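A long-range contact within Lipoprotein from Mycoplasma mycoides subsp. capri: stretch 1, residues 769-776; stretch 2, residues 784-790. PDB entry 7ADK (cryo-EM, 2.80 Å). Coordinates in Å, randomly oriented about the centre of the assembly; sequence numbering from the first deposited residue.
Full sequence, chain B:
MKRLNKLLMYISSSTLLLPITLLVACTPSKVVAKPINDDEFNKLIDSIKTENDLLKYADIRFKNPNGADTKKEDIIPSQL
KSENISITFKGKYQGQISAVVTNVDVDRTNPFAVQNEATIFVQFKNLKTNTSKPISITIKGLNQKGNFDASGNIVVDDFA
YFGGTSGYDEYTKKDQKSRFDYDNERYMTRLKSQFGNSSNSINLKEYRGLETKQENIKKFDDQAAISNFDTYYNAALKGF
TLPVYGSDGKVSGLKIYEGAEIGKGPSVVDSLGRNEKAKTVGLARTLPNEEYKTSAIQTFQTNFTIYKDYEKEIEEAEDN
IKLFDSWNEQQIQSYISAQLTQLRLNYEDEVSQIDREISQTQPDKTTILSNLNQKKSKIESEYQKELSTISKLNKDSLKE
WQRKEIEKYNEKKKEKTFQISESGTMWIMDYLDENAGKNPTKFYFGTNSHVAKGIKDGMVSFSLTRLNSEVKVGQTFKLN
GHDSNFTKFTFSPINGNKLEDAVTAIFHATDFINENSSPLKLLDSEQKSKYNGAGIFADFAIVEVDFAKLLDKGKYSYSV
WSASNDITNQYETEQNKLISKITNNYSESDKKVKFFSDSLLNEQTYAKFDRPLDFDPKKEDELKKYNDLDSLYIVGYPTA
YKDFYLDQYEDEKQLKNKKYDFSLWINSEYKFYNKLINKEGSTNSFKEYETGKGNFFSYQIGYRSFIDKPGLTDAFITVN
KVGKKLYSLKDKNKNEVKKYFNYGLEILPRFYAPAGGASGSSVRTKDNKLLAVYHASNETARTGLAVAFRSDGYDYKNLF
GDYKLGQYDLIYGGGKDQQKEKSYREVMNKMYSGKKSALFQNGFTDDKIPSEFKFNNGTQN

Stretch 1 769-776: KLLAVYHA
Stretch 2 (784-790) GLAVAFR

Neighbouring antiparallel strands are held first by their backbones, and side chains then fill the space that the register leaves. The pairing of residues 769-776 with 784-790 in this lipoprotein illustrates the principle, including how a bulge is absorbed. Its strongest interactions are four main-chain hydrogen bonds. V773 and V787 form a reciprocal pair: V773 N donates to V787 O at 2.8 Å, and V787 N donates to V773 O at 2.8 Å, with N-H...O angles of 148° and 152°. Farther along, H775 N donates to L785 O at 3.0 Å (161°), while L785 N donates to A776 O at 2.9 Å (158°).

In that second set, L785 is bonded to two successive residues instead of one. The register thus shifts by one between Y774 and A776, the signature of a beta bulge. H775 carries the irregularity, with phi/psi of -142/-30, whereas Y774 (-72/140) and A776 (-123/141) remain extended. L771 departs likewise (-120/-51), while A772 (-147/166), V773 (-119/112), L785 (-117/137), A786 (-128/134), V787 (-74/119) and A788 (-74/134) are extended. The CA-CA separations follow the pairing: 4.3 Å for A772 CA to A788 CA and 3.9 Å for Y774 CA to A786 CA, both non-hydrogen-bonded pairs, against 4.9 Å for V773 CA to V787 CA and 5.3 Å for A776 CA to L785 CA. Strands 769-776 and 784-788 run antiparallel at 137°, their axes approaching to 3.9 Å.

Carbonyl oxygens also receive CA-H...O contacts. V787 O lies 3.1 Å from A772 CA, V773 O lies 3.1 Å from A786 CA, and A776 O lies 3.2 Å from G784 CA. G784 is nearly fully extended (-167/-173); a CB built there would clash with A776 O and with Y774 OH, so the space it would need is taken by those two oxygens.

Side chains sort onto two faces. A772, Y774, A786 and A788 share one, where small methyls permit close packing: A772 CB meets A786 CB at 3.7 Å, and Y774 CB lies 4.3 Å from A786 CB. The Y774 side chain (chi1 -172°, t; chi2 87°) brings its ring back to the partner strand, with CE1 3.5 Å from G784 C.

V773 (chi1 -163°, t), V787 (chi1 174°, t), L785 and A776 occupy the other face. V773 CB lies 4.4 Å from V787 CB. A776 CB lies 4.0 Å from L785 CD1; L785 has chi1 -62° (m) and an off-well chi2 of 127°. At the bulge, H775 (chi1 77°, p; chi2 -86°) points its CB sideways, but its ring returns to place ND1 4.0 Å from V787 CG2.

Beyond strand 784-788, F789 turns to phi/psi -66/-33. With chi1 -56° (m) and chi2 -77°, its ring reaches stretch 1: F789 CE1 approaches V773 CG2 at a tight 3.2 Å, and F789 CE2 lies 3.8 Å from L770 CB (chi1 -72°, m; chi2 169°, t). The L770 contact carries the packing past the A772/A788 bridge; in all, 628 Å² is buried between the stretches, both sides summed.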

ATOM      1  N   LYS B 769      17.910  18.314 -16.955  1.00 67.03           N
ATOM      2  CA  LYS B 769      17.359  19.556 -17.522  1.00 67.03           C
ATOM      3  C   LYS B 769      15.858  19.650 -17.253  1.00 67.03           C
ATOM      4  O   LYS B 769      15.077  18.869 -17.780  1.00 67.03           O
ATOM      5  CB  LYS B 769      17.630  19.631 -19.028  1.00 67.03           C
ATOM      6  CG  LYS B 769      18.996  20.219 -19.370  1.00 67.03           C
ATOM      7  CD  LYS B 769      19.164  20.352 -20.887  1.00 67.03           C
ATOM      8  CE  LYS B 769      20.491  21.000 -21.294  1.00 67.03           C
ATOM      9  NZ  LYS B 769      21.563  20.014 -21.521  1.00 67.03           N
ATOM     10  N   LEU B 770      15.455  20.649 -16.477  1.00 63.23           N
ATOM     11  CA  LEU B 770      14.081  21.011 -16.147  1.00 63.23           C
ATOM     12  C   LEU B 770      13.328  21.480 -17.386  1.00 63.23           C
ATOM     13  O   LEU B 770      13.738  22.418 -18.059  1.00 63.23           O
ATOM     14  CB  LEU B 770      14.106  22.127 -15.093  1.00 63.23           C
ATOM     15  CG  LEU B 770      14.527  21.692 -13.687  1.00 63.23           C
ATOM     16  CD1 LEU B 770      14.775  22.923 -12.839  1.00 63.23           C
ATOM     17  CD2 LEU B 770      13.425  20.911 -12.997  1.00 63.23           C
ATOM     18  N   LEU B 771      12.201  20.838 -17.681  1.00 62.03           N
ATOM     19  CA  LEU B 771      11.503  20.956 -18.965  1.00 62.03           C
ATOM     20  C   LEU B 771      10.086  21.502 -18.809  1.00 62.03           C
ATOM     21  O   LEU B 771       9.722  22.477 -19.471  1.00 62.03           O
ATOM     22  CB  LEU B 771      11.542  19.581 -19.653  1.00 62.03           C
ATOM     23  CG  LEU B 771      10.717  19.457 -20.944  1.00 62.03           C
ATOM     24  CD1 LEU B 771      11.187  20.408 -22.029  1.00 62.03           C
ATOM     25  CD2 LEU B 771      10.849  18.038 -21.481  1.00 62.03           C
ATOM     26  N   ALA B 772       9.299  20.914 -17.912  1.00 57.77           N
ATOM     27  CA  ALA B 772       7.943  21.373 -17.632  1.00 57.77           C
ATOM     28  C   ALA B 772       7.537  21.173 -16.165  1.00 57.77           C
ATOM     29  O   ALA B 772       8.197  20.454 -15.431  1.00 57.77           O
ATOM     30  CB  ALA B 772       6.973  20.725 -18.621  1.00 57.77           C
ATOM     31  N   VAL B 773       6.456  21.797 -15.716  1.00 54.56           N
ATOM     32  CA  VAL B 773       5.926  21.702 -14.348  1.00 54.56           C
ATOM     33  C   VAL B 773       4.517  21.137 -14.354  1.00 54.56           C
ATOM     34  O   VAL B 773       3.602  21.801 -14.814  1.00 54.56           O
ATOM     35  CB  VAL B 773       5.894  23.075 -13.654  1.00 54.56           C
ATOM     36  CG1 VAL B 773       5.752  22.858 -12.158  1.00 54.56           C
ATOM     37  CG2 VAL B 773       7.126  23.907 -13.945  1.00 54.56           C
ATOM     38  N   TYR B 774       4.295  19.936 -13.840  1.00 54.55           N
ATOM     39  CA  TYR B 774       2.971  19.319 -13.804  1.00 54.55           C
ATOM     40  C   TYR B 774       2.048  19.974 -12.783  1.00 54.55           C
ATOM     41  O   TYR B 774       2.464  20.265 -11.661  1.00 54.55           O
ATOM     42  CB  TYR B 774       3.119  17.843 -13.506  1.00 54.55           C
ATOM     43  CG  TYR B 774       1.846  17.058 -13.619  1.00 54.55           C
ATOM     44  CD1 TYR B 774       1.470  16.538 -14.867  1.00 54.55           C
ATOM     45  CD2 TYR B 774       1.094  16.770 -12.466  1.00 54.55           C
ATOM     46  CE1 TYR B 774       0.372  15.673 -14.950  1.00 54.55           C
ATOM     47  CE2 TYR B 774      -0.012  15.916 -12.552  1.00 54.55           C
ATOM     48  CZ  TYR B 774      -0.362  15.352 -13.793  1.00 54.55           C
ATOM     49  OH  TYR B 774      -1.345  14.429 -13.852  1.00 54.55           O
ATOM     50  N   HIS B 775       0.772  20.157 -13.132  1.00 60.59           N
ATOM     51  CA  HIS B 775      -0.187  20.815 -12.227  1.00 60.59           C
ATOM     52  C   HIS B 775      -1.617  20.267 -12.207  1.00 60.59           C
ATOM     53  O   HIS B 775      -2.243  20.323 -11.154  1.00 60.59           O
ATOM     54  CB  HIS B 775      -0.200  22.323 -12.471  1.00 60.59           C
ATOM     55  CG  HIS B 775      -0.960  22.771 -13.690  1.00 60.59           C
ATOM     56  ND1 HIS B 775      -0.459  22.850 -14.980  1.00 60.59           N
ATOM     57  CD2 HIS B 775      -2.256  23.184 -13.701  1.00 60.59           C
ATOM     58  CE1 HIS B 775      -1.459  23.321 -15.729  1.00 60.59           C
ATOM     59  NE2 HIS B 775      -2.546  23.528 -14.990  1.00 60.59           N
ATOM     60  N   ALA B 776      -2.132  19.712 -13.297  1.00 58.21           N
ATOM     61  CA  ALA B 776      -3.486  19.170 -13.366  1.00 58.21           C
ATOM     62  C   ALA B 776      -3.471  17.705 -13.777  1.00 58.21           C
ATOM     63  O   ALA B 776      -2.716  17.334 -14.664  1.00 58.21           O
ATOM     64  CB  ALA B 776      -4.310  20.000 -14.332  1.00 58.21           C
ATOM     65  N   GLY B 784      -2.174  14.159 -17.823  1.00 57.60           N
ATOM     66  CA  GLY B 784      -2.406  15.465 -17.234  1.00 57.60           C
ATOM     67  C   GLY B 784      -1.469  16.502 -17.822  1.00 57.60           C
ATOM     68  O   GLY B 784      -0.762  16.206 -18.771  1.00 57.60           O
ATOM     69  N   LEU B 785      -1.457  17.712 -17.286  1.00 55.68           N
ATOM     70  CA  LEU B 785      -0.923  18.886 -17.963  1.00 55.68           C
ATOM     71  C   LEU B 785       0.271  19.503 -17.239  1.00 55.68           C
ATOM     72  O   LEU B 785       0.242  19.669 -16.020  1.00 55.68           O
ATOM     73  CB  LEU B 785      -2.056  19.895 -18.126  1.00 55.68           C
ATOM     74  CG  LEU B 785      -3.213  19.379 -19.000  1.00 55.68           C
ATOM     75  CD1 LEU B 785      -4.539  19.528 -18.278  1.00 55.68           C
ATOM     76  CD2 LEU B 785      -3.276  20.133 -20.312  1.00 55.68           C
ATOM     77  N   ALA B 786       1.307  19.878 -17.990  1.00 55.90           N
ATOM     78  CA  ALA B 786       2.520  20.499 -17.464  1.00 55.90           C
ATOM     79  C   ALA B 786       2.912  21.807 -18.177  1.00 55.90           C
ATOM     80  O   ALA B 786       2.957  21.859 -19.400  1.00 55.90           O
ATOM     81  CB  ALA B 786       3.649  19.468 -17.472  1.00 55.90           C
ATOM     82  N   VAL B 787       3.247  22.852 -17.421  1.00 57.53           N
ATOM     83  CA  VAL B 787       3.695  24.166 -17.900  1.00 57.53           C
ATOM     84  C   VAL B 787       5.113  24.091 -18.429  1.00 57.53           C
ATOM     85  O   VAL B 787       6.020  23.829 -17.649  1.00 57.53           O
ATOM     86  CB  VAL B 787       3.647  25.199 -16.761  1.00 57.53           C
ATOM     87  CG1 VAL B 787       4.230  26.554 -17.144  1.00 57.53           C
ATOM     88  CG2 VAL B 787       2.228  25.457 -16.297  1.00 57.53           C
ATOM     89  N   ALA B 788       5.364  24.384 -19.702  1.00 59.34           N
ATOM     90  CA  ALA B 788       6.737  24.578 -20.150  1.00 59.34           C
ATOM     91  C   ALA B 788       7.275  25.930 -19.652  1.00 59.34           C
ATOM     92  O   ALA B 788       6.623  26.968 -19.775  1.00 59.34           O
ATOM     93  CB  ALA B 788       6.832  24.414 -21.661  1.00 59.34           C
ATOM     94  N   PHE B 789       8.491  25.942 -19.113  1.00 60.54           N
ATOM     95  CA  PHE B 789       9.164  27.168 -18.655  1.00 60.54           C
ATOM     96  C   PHE B 789       9.518  28.138 -19.790  1.00 60.54           C
ATOM     97  O   PHE B 789       9.568  29.350 -19.600  1.00 60.54           O
ATOM     98  CB  PHE B 789      10.484  26.812 -17.957  1.00 60.54           C
ATOM     99  CG  PHE B 789      10.400  25.860 -16.792  1.00 60.54           C
ATOM    100  CD1 PHE B 789       9.948  26.307 -15.544  1.00 60.54           C
ATOM    101  CD2 PHE B 789      10.797  24.528 -16.951  1.00 60.54           C
ATOM    102  CE1 PHE B 789       9.934  25.430 -14.455  1.00 60.54           C
ATOM    103  CE2 PHE B 789      10.745  23.646 -15.867  1.00 60.54           C
ATOM    104  CZ  PHE B 789      10.345  24.104 -14.613  1.00 60.54           C
ATOM    105  N   ARG B 790       9.826  27.575 -20.955  1.00 67.72           N
ATOM    106  CA  ARG B 790      10.329  28.260 -22.134  1.00 67.72           C
ATOM    107  C   ARG B 790       9.433  27.949 -23.319  1.00 67.72           C
ATOM    108  O   ARG B 790       8.995  26.819 -23.492  1.00 67.72           O
ATOM    109  CB  ARG B 790      11.778  27.836 -22.358  1.00 67.72           C
ATOM    110  CG  ARG B 790      12.478  28.673 -23.412  1.00 67.72           C
ATOM    111  CD  ARG B 790      13.926  28.270 -23.558  1.00 67.72           C
ATOM    112  NE  ARG B 790      14.572  28.942 -24.684  1.00 67.72           N
ATOM    113  CZ  ARG B 790      15.180  30.104 -24.678  1.00 67.72           C
ATOM    114  NH1 ARG B 790      15.261  30.858 -23.632  1.00 67.72           N
ATOM    115  NH2 ARG B 790      15.753  30.539 -25.747  1.00 67.72           N
TER